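Local coordinates for protein MmeI (Methylophilus methylotrophus, PDB 5HR4) that acts as a Type IIL restriction-modification enzyme on DNA, probably methylating adenine at N6 with S-adenosyl-L-methionine as methyl donor, at residues A627-Q632 and S812-Y817; K636-R641 and Y776-A781; D745-P750 and I760-V765. One frame throughout, in Å; residues are numbered along the deposited sequence.

Contact 1 of 3, residues A627-Q632 and S812-Y817; sequences ACKRQQ and SASLVY. With nucleotides of chain B.
Ser812 O is gripped by two backbone amides, Leu815 N at 3.2 Å and Val816 N at 3.0 Å from Ser812 O, and this pair of bonds curls 812-817 into a turn. The curl presents Ser814 O to the other segment. There Arg630 N donates to Ser814 O over 3.1 Å, with an N-H...O angle of 157°, in the carbonyl plane and on a lone pair; Lys629 CA adds a CA-H...O contact to the same oxygen.

The hydroxyl of Ser814 turns to the DNA. Its chi1 of 71° sets OG between the backbone N and carbonyl carbon, and Ser814 OG donates to OP2 of DC4 of chain B at 2.9 Å. Lys629 CG lies alongside, 3.4 Å from Ser814 OG, and from there the lysine chain runs extended so that CE passes the same phosphate. Its NZ is held by a salt bridge to Glu545. Leu815 packs loosely along the lysine chain, Leu815 CG 4.4 Å from Lys629 CG.

One backbone bond thus ties two irregular loops together, while a serine and a lysine from the two loops flank one phosphate: a DNA-backbone contact site of the MmeI target recognition domain.

Contact 2 of 3, residues K636-R641 and Y776-A781; sequences KLPSMR and YHIPSA. With nucleotides of chain B.
The tight part of this contact centres on Met640, a buried side chain whose CG stands anti to the backbone N (chi1 178°), so that it reaches out across the strand 776-779. Met640 SD lies 5.0 Å from the centroid of the Tyr776 ring and 54° off its normal, an oblique Met-aromatic contact. A bend at chi3 then turns the methyl back onto the isoleucine two residues along, Met640 CE lying 3.7 Å from Ile778 CG1. Tyr817 and Ile749 add to the packing around the methionine.

Beside the methionine the backbones pair through two bonds: Arg641 N donates to His777 O at 2.8 Å, and His777 N donates to Arg641 O at 2.9 Å. The pairing puts Arg641 CB over one face of the His777 ring, 4.0 Å from its centroid and 24° off the normal, a CH-pi contact displaced toward the rim.

The other side is looser. Pro638 and Ser639 are exposed, and the proline touches lightly, its CB 4.1 Å from Ile778 CG2. Beyond CB the Arg641 chain bends at chi2 and chi3 and leaves the strand for the DNA, where Arg641 NH1 makes a weak hydrogen bond, 3.0 Å, to OP2 of DA2 of chain B.

The reciprocal bonds define an antiparallel hydrogen-bonded pair, Arg641 with His777, which adds a short outermost strand to the four-stranded sheet of the target recognition domain.

Contact 3 of 3, residues D745-P750 and I760-V765; sequences DYLLIP and IPIGFV
An antiparallel strand pair forms one margin of the four-stranded sheet in the target recognition domain, with 763-765 outermost and 746-750 next to it. Two hydrogen-bonded pairs define the register. In the first, Tyr746 N donates to Val765 O at 3.2 Å and Val765 N to Tyr746 O at 2.9 Å; in the second, Leu748 N donates to Gly763 O at 2.8 Å and Gly763 N to Leu748 O at 3.2 Å. Leu747 and Phe764 form the non-hydrogen-bonded pair between them. The N-to-C directions of the two short strands make an angle of 125°, well short of strict antiparallel alignment.

Side chains alternate across the sheet, as the beta structure requires. On one face Leu747 CD1 sits 4.2 Å from the Phe764 ring centroid and only 3° off its normal, a CH-pi contact almost dead centre; Phe786 and Leu789 of helix 783-790 also cover Leu747. On the opposite face Tyr746 CG takes the crowded position between backbone N and carbonyl carbon, which lays the ring along Val765, with Val765 CB over it at 4.3 Å from the centroid. The tyrosine hydroxyl bonds outside the pair, to Val769 O. An alanine at Tyr746 would probably disturb the packing of Val765 and His777, because the ring meeting both and the hydroxyl bound to Val769 would be gone.

Val765 also packs diagonally on Leu748, CG2 to CB being 3.7 Å. Beyond the last pair with 763-765, Ile749 and Ile762 lie side by side and point the same way, their CG2 atoms 3.8 Å apart.

All six segments belong to the target recognition domain and come along the chain in concentric order: contact 1 encloses contact 2, which encloses contact 3. Contacts 2 and 3 share one antiparallel sheet, ordered 641-642, 775-779, 746-750, 763-765. Their centres are about 10 Å apart, and probable hydrogen bonds join Tyr776 N to Ile749 O and, just past the strands, Ser780 N to Asp745 O. Contact 1 lies off this sheet, about 13 Å from contact 2 between centres, joined by a probable hydrogen bond between Tyr817 OH and Pro638 O. Contacts 1 and 2 each meet a phosphate of chain B, consistent with a DNA-facing side; contact 3 lies further back, its nearest atom about 7 Å from the DNA.

Contact 1 of 3, residues A627-Q632 and S812-Y817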
loop_
_atom_site.group_PDB
_atom_site.type_symbol
_atom_site.label_atom_id
_atom_site.label_comp_id
_atom_site.label_asym_id
_atom_site.label_seq_id
_atom_site.Cartn_x
_atom_site.Cartn_y
_atom_site.Cartn_z
ATOM N N ALA A 627 2.911 -14.039 17.891
ATOM C CA ALA A 627 4.169 -13.845 18.606
ATOM C C ALA A 627 4.320 -12.375 19.007
ATOM O O ALA A 627 4.244 -11.482 18.154
ATOM C CB ALA A 627 5.334 -14.300 17.730
ATOM N N CYS A 628 4.528 -12.121 20.302
ATOM C CA CYS A 628 4.573 -10.765 20.847
ATOM C C CYS A 628 6.006 -10.328 21.106
ATOM O O CYS A 628 6.823 -11.113 21.585
ATOM C CB CYS A 628 3.795 -10.659 22.163
ATOM S SG CYS A 628 2.067 -11.182 22.120
ATOM N N LYS A 629 6.294 -9.068 20.789
ATOM C CA LYS A 629 7.480 -8.361 21.274
ATOM C C LYS A 629 7.800 -8.736 22.717
ATOM O O LYS A 629 6.905 -8.807 23.568
ATOM C CB LYS A 629 7.229 -6.850 21.195
ATOM C CG LYS A 629 8.174 -6.012 20.343
ATOM C CD LYS A 629 7.627 -4.596 20.346
ATOM C CE LYS A 629 8.426 -3.628 19.497
ATOM N NZ LYS A 629 7.560 -2.464 19.100
ATOM N N ARG A 630 9.084 -8.970 22.987
ATOM C CA ARG A 630 9.567 -9.212 24.339
ATOM C C ARG A 630 10.879 -8.477 24.530
ATOM O O ARG A 630 11.647 -8.291 23.583
ATOM C CB ARG A 630 9.821 -10.688 24.639
ATOM C CG ARG A 630 8.688 -11.593 24.349
ATOM C CD ARG A 630 8.957 -12.979 24.897
ATOM N NE ARG A 630 8.575 -13.070 26.300
ATOM C CZ ARG A 630 9.433 -13.263 27.293
ATOM N NH1 ARG A 630 10.722 -13.415 27.024
ATOM N NH2 ARG A 630 9.000 -13.331 28.549
ATOM N N GLN A 631 11.144 -8.072 25.770
ATOM C CA GLN A 631 12.388 -7.372 26.060
ATOM C C GLN A 631 13.520 -8.323 26.422
ATOM O O GLN A 631 14.692 -7.942 26.323
ATOM C CB GLN A 631 12.172 -6.339 27.177
ATOM N N GLN A 632 13.202 -9.555 26.796
ATOM C CA GLN A 632 14.194 -10.563 27.129
ATOM C C GLN A 632 13.719 -11.902 26.569
ATOM O O GLN A 632 12.525 -12.081 26.322
ATOM C CB GLN A 632 14.409 -10.629 28.649
ATOM N N SER A 812 14.933 -8.433 14.085
ATOM C CA SER A 812 14.886 -7.571 15.255
ATOM C C SER A 812 14.911 -8.432 16.502
ATOM O O SER A 812 14.174 -9.421 16.593
ATOM C CB SER A 812 13.649 -6.686 15.250
ATOM O OG SER A 812 12.536 -7.452 15.656
ATOM N N ALA A 813 15.741 -8.027 17.468
ATOM C CA ALA A 813 15.939 -8.816 18.677
ATOM C C ALA A 813 14.631 -9.079 19.410
ATOM O O ALA A 813 14.383 -10.205 19.855
ATOM C CB ALA A 813 16.934 -8.113 19.596
ATOM N N SER A 814 13.766 -8.068 19.527
ATOM C CA SER A 814 12.573 -8.236 20.348
ATOM C C SER A 814 11.477 -9.063 19.676
ATOM O O SER A 814 10.608 -9.597 20.377
ATOM C CB SER A 814 12.015 -6.873 20.755
ATOM O OG SER A 814 11.445 -6.209 19.643
ATOM N N LEU A 815 11.484 -9.192 18.349
ATOM C CA LEU A 815 10.432 -9.935 17.657
ATOM C C LEU A 815 10.833 -11.360 17.302
ATOM O O LEU A 815 10.003 -12.269 17.370
ATOM C CB LEU A 815 10.014 -9.206 16.375
ATOM C CG LEU A 815 8.984 -8.087 16.503
ATOM C CD1 LEU A 815 8.956 -7.309 15.208
ATOM C CD2 LEU A 815 7.603 -8.655 16.808
ATOM N N VAL A 816 12.085 -11.574 16.919
ATOM C CA VAL A 816 12.560 -12.873 16.475
ATOM C C VAL A 816 13.252 -13.593 17.619
ATOM O O VAL A 816 12.680 -14.494 18.242
ATOM C CB VAL A 816 13.529 -12.716 15.294
ATOM C CG1 VAL A 816 13.885 -14.089 14.724
ATOM C CG2 VAL A 816 12.927 -11.798 14.245
ATOM N N TYR A 817 14.496 -13.184 17.884
ATOM C CA TYR A 817 15.352 -13.821 18.882
ATOM C C TYR A 817 14.648 -13.997 20.228
ATOM O O TYR A 817 14.712 -15.070 20.840
ATOM C CB TYR A 817 16.621 -12.980 19.035
ATOM C CG TYR A 817 17.720 -13.554 19.907
ATOM C CD1 TYR A 817 18.521 -14.592 19.447
ATOM C CD2 TYR A 817 17.991 -13.026 21.168
ATOM C CE1 TYR A 817 19.545 -15.117 20.220
ATOM C CE2 TYR A 817 19.018 -13.553 21.961
ATOM C CZ TYR A 817 19.793 -14.599 21.476
ATOM O OH TYR A 817 20.825 -15.139 22.226
ATOM P P DC B 4 12.096 -2.895 18.867
ATOM O OP1 DC B 4 11.361 -2.889 20.154
ATOM O OP2 DC B 4 13.032 -3.997 18.539
ATOM O "O5'" DC B 4 11.006 -2.839 17.735
ATOM C "C5'" DC B 4 11.198 -3.552 16.518
ATOM C "C4'" DC B 4 10.427 -2.843 15.441
ATOM O "O4'" DC B 4 10.894 -1.477 15.368
ATOM C "C3'" DC B 4 10.506 -3.430 14.043
ATOM O "O3'" DC B 4 9.167 -3.527 13.528
ATOM C "C2'" DC B 4 11.375 -2.417 13.267
ATOM C "C1'" DC B 4 11.202 -1.122 14.046
ATOM N N1 DC B 4 12.437 -0.243 14.100
ATOM C C2 DC B 4 12.283 1.143 14.231
ATOM O O2 DC B 4 11.143 1.618 14.273
ATOM N N3 DC B 4 13.390 1.931 14.309
ATOM C C4 DC B 4 14.599 1.382 14.269
ATOM N N4 DC B 4 15.648 2.199 14.329
ATOM C C5 DC B 4 14.785 -0.031 14.134
ATOM C C6 DC B 4 13.687 -0.801 14.066
#

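Contact 2 of 3, residues K636-R641 and Y776-A781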
loop_
_atom_site.group_PDB
_atom_site.type_symbol
_atom_site.label_atom_id
_atom_site.label_comp_id
_atom_site.label_asym_id
_atom_site.label_seq_id
_atom_site.Cartn_x
_atom_site.Cartn_y
_atom_site.Cartn_z
ATOM N N LYS A 636 16.538 -19.938 27.143
ATOM C CA LYS A 636 17.790 -19.733 27.851
ATOM C C LYS A 636 18.829 -19.380 26.797
ATOM O O LYS A 636 19.443 -20.258 26.186
ATOM C CB LYS A 636 18.164 -20.982 28.642
ATOM N N LEU A 637 19.014 -18.075 26.573
ATOM C CA LEU A 637 19.914 -17.551 25.551
ATOM C C LEU A 637 20.571 -16.274 26.046
ATOM O O LEU A 637 19.971 -15.535 26.839
ATOM C CB LEU A 637 19.167 -17.254 24.243
ATOM C CG LEU A 637 18.487 -18.404 23.528
ATOM C CD1 LEU A 637 17.499 -17.826 22.546
ATOM C CD2 LEU A 637 19.537 -19.212 22.827
ATOM N N PRO A 638 21.776 -15.961 25.565
ATOM C CA PRO A 638 22.414 -14.687 25.921
ATOM C C PRO A 638 21.687 -13.519 25.279
ATOM O O PRO A 638 21.252 -13.609 24.129
ATOM C CB PRO A 638 23.832 -14.827 25.348
ATOM C CG PRO A 638 23.944 -16.273 24.868
ATOM C CD PRO A 638 22.553 -16.693 24.554
ATOM N N SER A 639 21.581 -12.410 26.016
ATOM C CA SER A 639 20.896 -11.227 25.506
ATOM C C SER A 639 21.534 -10.731 24.212
ATOM O O SER A 639 22.734 -10.894 23.980
ATOM C CB SER A 639 20.921 -10.108 26.542
ATOM O OG SER A 639 20.400 -10.558 27.770
ATOM N N MET A 640 20.711 -10.122 23.366
ATOM C CA MET A 640 21.141 -9.529 22.108
ATOM C C MET A 640 21.022 -8.008 22.184
ATOM O O MET A 640 20.168 -7.467 22.894
ATOM C CB MET A 640 20.309 -10.066 20.935
ATOM C CG MET A 640 20.649 -9.472 19.578
ATOM S SD MET A 640 19.751 -10.276 18.249
ATOM C CE MET A 640 20.484 -11.912 18.320
ATOM N N ARG A 641 21.875 -7.322 21.427
ATOM C CA ARG A 641 22.007 -5.880 21.514
ATOM C C ARG A 641 21.904 -5.237 20.136
ATOM O O ARG A 641 22.209 -5.855 19.112
ATOM C CB ARG A 641 23.335 -5.514 22.176
ATOM C CG ARG A 641 23.496 -6.144 23.542
ATOM C CD ARG A 641 22.953 -5.227 24.609
ATOM N NE ARG A 641 23.818 -4.056 24.684
ATOM C CZ ARG A 641 23.565 -2.963 25.385
ATOM N NH1 ARG A 641 22.454 -2.860 26.099
ATOM N NH2 ARG A 641 24.439 -1.975 25.361
ATOM N N TYR A 776 22.462 -6.254 14.456
ATOM C CA TYR A 776 22.357 -6.623 15.862
ATOM C C TYR A 776 23.610 -7.403 16.226
ATOM O O TYR A 776 24.393 -7.775 15.350
ATOM C CB TYR A 776 21.093 -7.463 16.135
ATOM C CG TYR A 776 19.822 -6.653 16.112
ATOM C CD1 TYR A 776 19.280 -6.219 14.908
ATOM C CD2 TYR A 776 19.181 -6.288 17.295
ATOM C CE1 TYR A 776 18.127 -5.456 14.874
ATOM C CE2 TYR A 776 18.021 -5.527 17.274
ATOM C CZ TYR A 776 17.494 -5.118 16.057
ATOM O OH TYR A 776 16.332 -4.364 16.016
ATOM N N HIS A 777 23.803 -7.666 17.519
ATOM C CA HIS A 777 24.965 -8.461 17.907
ATOM C C HIS A 777 24.800 -9.045 19.306
ATOM O O HIS A 777 24.094 -8.494 20.159
ATOM C CB HIS A 777 26.253 -7.649 17.839
ATOM C CG HIS A 777 26.308 -6.517 18.815
ATOM N ND1 HIS A 777 25.685 -5.307 18.584
ATOM C CD2 HIS A 777 26.925 -6.402 20.018
ATOM C CE1 HIS A 777 25.916 -4.498 19.604
ATOM N NE2 HIS A 777 26.662 -5.139 20.488
ATOM N N ILE A 778 25.464 -10.182 19.509
ATOM C CA ILE A 778 25.530 -10.902 20.776
ATOM C C ILE A 778 26.973 -10.826 21.271
ATOM O O ILE A 778 27.862 -11.456 20.677
ATOM C CB ILE A 778 25.074 -12.359 20.622
ATOM C CG1 ILE A 778 23.623 -12.421 20.143
ATOM C CG2 ILE A 778 25.216 -13.113 21.938
ATOM C CD1 ILE A 778 23.027 -13.818 20.164
ATOM N N PRO A 779 27.264 -10.063 22.324
ATOM C CA PRO A 779 28.656 -9.943 22.773
ATOM C C PRO A 779 29.167 -11.240 23.385
ATOM O O PRO A 779 28.474 -11.903 24.164
ATOM C CB PRO A 779 28.608 -8.804 23.807
ATOM C CG PRO A 779 27.187 -8.696 24.220
ATOM C CD PRO A 779 26.377 -9.106 23.014
ATOM N N SER A 780 30.392 -11.597 23.006
ATOM C CA SER A 780 31.084 -12.784 23.505
ATOM C C SER A 780 30.250 -14.052 23.267
ATOM O O SER A 780 29.880 -14.782 24.192
ATOM C CB SER A 780 31.459 -12.608 24.983
ATOM N N ALA A 781 29.972 -14.318 21.991
ATOM C CA ALA A 781 29.064 -15.397 21.616
ATOM C C ALA A 781 29.842 -16.692 21.408
ATOM O O ALA A 781 30.760 -16.752 20.580
ATOM C CB ALA A 781 28.277 -15.043 20.354
ATOM P P DA B 2 20.084 0.116 26.841
ATOM O OP1 DA B 2 19.756 -0.860 27.907
ATOM O OP2 DA B 2 21.371 -0.032 26.119
ATOM O "O5'" DA B 2 18.943 0.183 25.694
ATOM C "C5'" DA B 2 17.570 -0.151 25.992
ATOM C "C4'" DA B 2 16.683 -0.123 24.739
ATOM O "O4'" DA B 2 16.255 1.234 24.438
ATOM C "C3'" DA B 2 17.304 -0.666 23.437
ATOM O "O3'" DA B 2 16.335 -1.483 22.777
ATOM C "C2'" DA B 2 17.571 0.615 22.639
ATOM C "C1'" DA B 2 16.350 1.417 23.045
ATOM N N9 DA B 2 16.398 2.852 22.740
ATOM C C8 DA B 2 17.469 3.701 22.833
ATOM N N7 DA B 2 17.187 4.939 22.493
ATOM C C5 DA B 2 15.832 4.895 22.166
ATOM C C6 DA B 2 14.909 5.878 21.725
ATOM N N6 DA B 2 15.225 7.157 21.530
ATOM N N1 DA B 2 13.643 5.490 21.492
ATOM C C2 DA B 2 13.319 4.215 21.680
ATOM N N3 DA B 2 14.085 3.212 22.089
ATOM C C4 DA B 2 15.341 3.622 22.316
#

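Contact 3 of 3, residues D745-P750 and I760-V765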
loop_
_atom_site.group_PDB
_atom_site.type_symbol
_atom_site.label_atom_id
_atom_site.label_comp_id
_atom_site.label_asym_id
_atom_site.label_seq_id
_atom_site.Cartn_x
_atom_site.Cartn_y
_atom_site.Cartn_z
ATOM N N ASP A 745 34.799 -9.536 21.635
ATOM C CA ASP A 745 34.414 -9.882 20.260
ATOM C C ASP A 745 32.956 -10.332 20.206
ATOM O O ASP A 745 32.423 -10.805 21.216
ATOM C CB ASP A 745 35.310 -10.991 19.701
ATOM C CG ASP A 745 36.776 -10.622 19.719
ATOM O OD1 ASP A 745 37.120 -9.609 20.359
ATOM O OD2 ASP A 745 37.592 -11.353 19.110
ATOM N N TYR A 746 32.287 -10.208 19.058
ATOM C CA TYR A 746 30.839 -10.426 19.058
ATOM C C TYR A 746 30.345 -11.026 17.740
ATOM O O TYR A 746 31.002 -10.944 16.696
ATOM C CB TYR A 746 30.092 -9.116 19.353
ATOM C CG TYR A 746 30.448 -7.998 18.401
ATOM C CD1 TYR A 746 29.705 -7.787 17.257
ATOM C CD2 TYR A 746 31.524 -7.150 18.647
ATOM C CE1 TYR A 746 30.012 -6.773 16.372
ATOM C CE2 TYR A 746 31.850 -6.131 17.765
ATOM C CZ TYR A 746 31.085 -5.948 16.622
ATOM O OH TYR A 746 31.358 -4.934 15.721
ATOM N N LEU A 747 29.149 -11.604 17.801
ATOM C CA LEU A 747 28.489 -12.192 16.641
ATOM C C LEU A 747 27.502 -11.187 16.061
ATOM O O LEU A 747 26.580 -10.760 16.754
ATOM C CB LEU A 747 27.773 -13.479 17.039
ATOM C CG LEU A 747 26.859 -14.145 16.019
ATOM C CD1 LEU A 747 27.676 -14.684 14.866
ATOM C CD2 LEU A 747 26.062 -15.254 16.695
ATOM N N LEU A 748 27.693 -10.826 14.794
ATOM C CA LEU A 748 26.916 -9.793 14.120
ATOM C C LEU A 748 25.818 -10.404 13.254
ATOM O O LEU A 748 26.087 -11.319 12.465
ATOM C CB LEU A 748 27.841 -8.945 13.249
ATOM C CG LEU A 748 27.290 -7.641 12.666
ATOM C CD1 LEU A 748 28.455 -6.738 12.311
ATOM C CD2 LEU A 748 26.433 -7.893 11.430
ATOM N N ILE A 749 24.605 -9.863 13.354
ATOM C CA ILE A 749 23.470 -10.260 12.525
ATOM C C ILE A 749 22.999 -9.042 11.736
ATOM O O ILE A 749 22.580 -8.050 12.334
ATOM C CB ILE A 749 22.300 -10.819 13.351
ATOM C CG1 ILE A 749 22.757 -11.930 14.308
ATOM C CG2 ILE A 749 21.196 -11.294 12.414
ATOM C CD1 ILE A 749 23.285 -11.435 15.664
ATOM N N PRO A 750 23.043 -9.060 10.407
ATOM C CA PRO A 750 22.551 -7.911 9.636
ATOM C C PRO A 750 21.057 -7.690 9.826
ATOM O O PRO A 750 20.280 -8.637 9.966
ATOM C CB PRO A 750 22.870 -8.300 8.188
ATOM C CG PRO A 750 24.062 -9.198 8.314
ATOM C CD PRO A 750 23.803 -9.996 9.569
ATOM N N ILE A 760 20.239 -16.056 6.831
ATOM C CA ILE A 760 20.782 -14.707 6.982
ATOM C C ILE A 760 22.279 -14.818 7.236
ATOM O O ILE A 760 22.687 -15.401 8.250
ATOM C CB ILE A 760 20.099 -13.936 8.117
ATOM C CG1 ILE A 760 18.634 -13.688 7.796
ATOM C CG2 ILE A 760 20.761 -12.590 8.309
ATOM C CD1 ILE A 760 17.967 -12.783 8.785
ATOM N N PRO A 761 23.128 -14.287 6.348
ATOM C CA PRO A 761 24.580 -14.302 6.599
ATOM C C PRO A 761 24.961 -13.601 7.889
ATOM O O PRO A 761 24.889 -12.373 7.980
ATOM C CB PRO A 761 25.162 -13.551 5.393
ATOM C CG PRO A 761 24.066 -13.536 4.374
ATOM C CD PRO A 761 22.781 -13.564 5.116
ATOM N N ILE A 762 25.373 -14.369 8.887
ATOM C CA ILE A 762 25.855 -13.827 10.146
ATOM C C ILE A 762 27.324 -14.231 10.332
ATOM O O ILE A 762 27.848 -15.079 9.620
ATOM C CB ILE A 762 24.986 -14.312 11.315
ATOM C CG1 ILE A 762 25.070 -15.824 11.429
ATOM C CG2 ILE A 762 23.536 -13.929 11.083
ATOM C CD1 ILE A 762 24.173 -16.347 12.486
ATOM N N GLY A 763 28.000 -13.600 11.285
ATOM C CA GLY A 763 29.394 -13.975 11.472
ATOM C C GLY A 763 30.016 -13.289 12.670
ATOM O O GLY A 763 29.383 -12.474 13.343
ATOM N N PHE A 764 31.280 -13.627 12.929
ATOM C CA PHE A 764 32.005 -13.063 14.058
ATOM C C PHE A 764 32.862 -11.880 13.630
ATOM O O PHE A 764 33.425 -11.855 12.532
ATOM C CB PHE A 764 32.890 -14.101 14.732
ATOM C CG PHE A 764 32.132 -15.121 15.511
ATOM C CD1 PHE A 764 31.691 -14.844 16.793
ATOM C CD2 PHE A 764 31.869 -16.375 14.967
ATOM C CE1 PHE A 764 30.995 -15.804 17.523
ATOM C CE2 PHE A 764 31.176 -17.339 15.687
ATOM C CZ PHE A 764 30.737 -17.057 16.959
ATOM N N VAL A 765 32.954 -10.894 14.526
ATOM C CA VAL A 765 33.612 -9.625 14.254
ATOM C C VAL A 765 34.485 -9.237 15.444
ATOM O O VAL A 765 34.134 -9.496 16.602
ATOM C CB VAL A 765 32.570 -8.521 13.956
ATOM C CG1 VAL A 765 33.240 -7.310 13.381
ATOM C CG2 VAL A 765 31.515 -9.024 13.004
#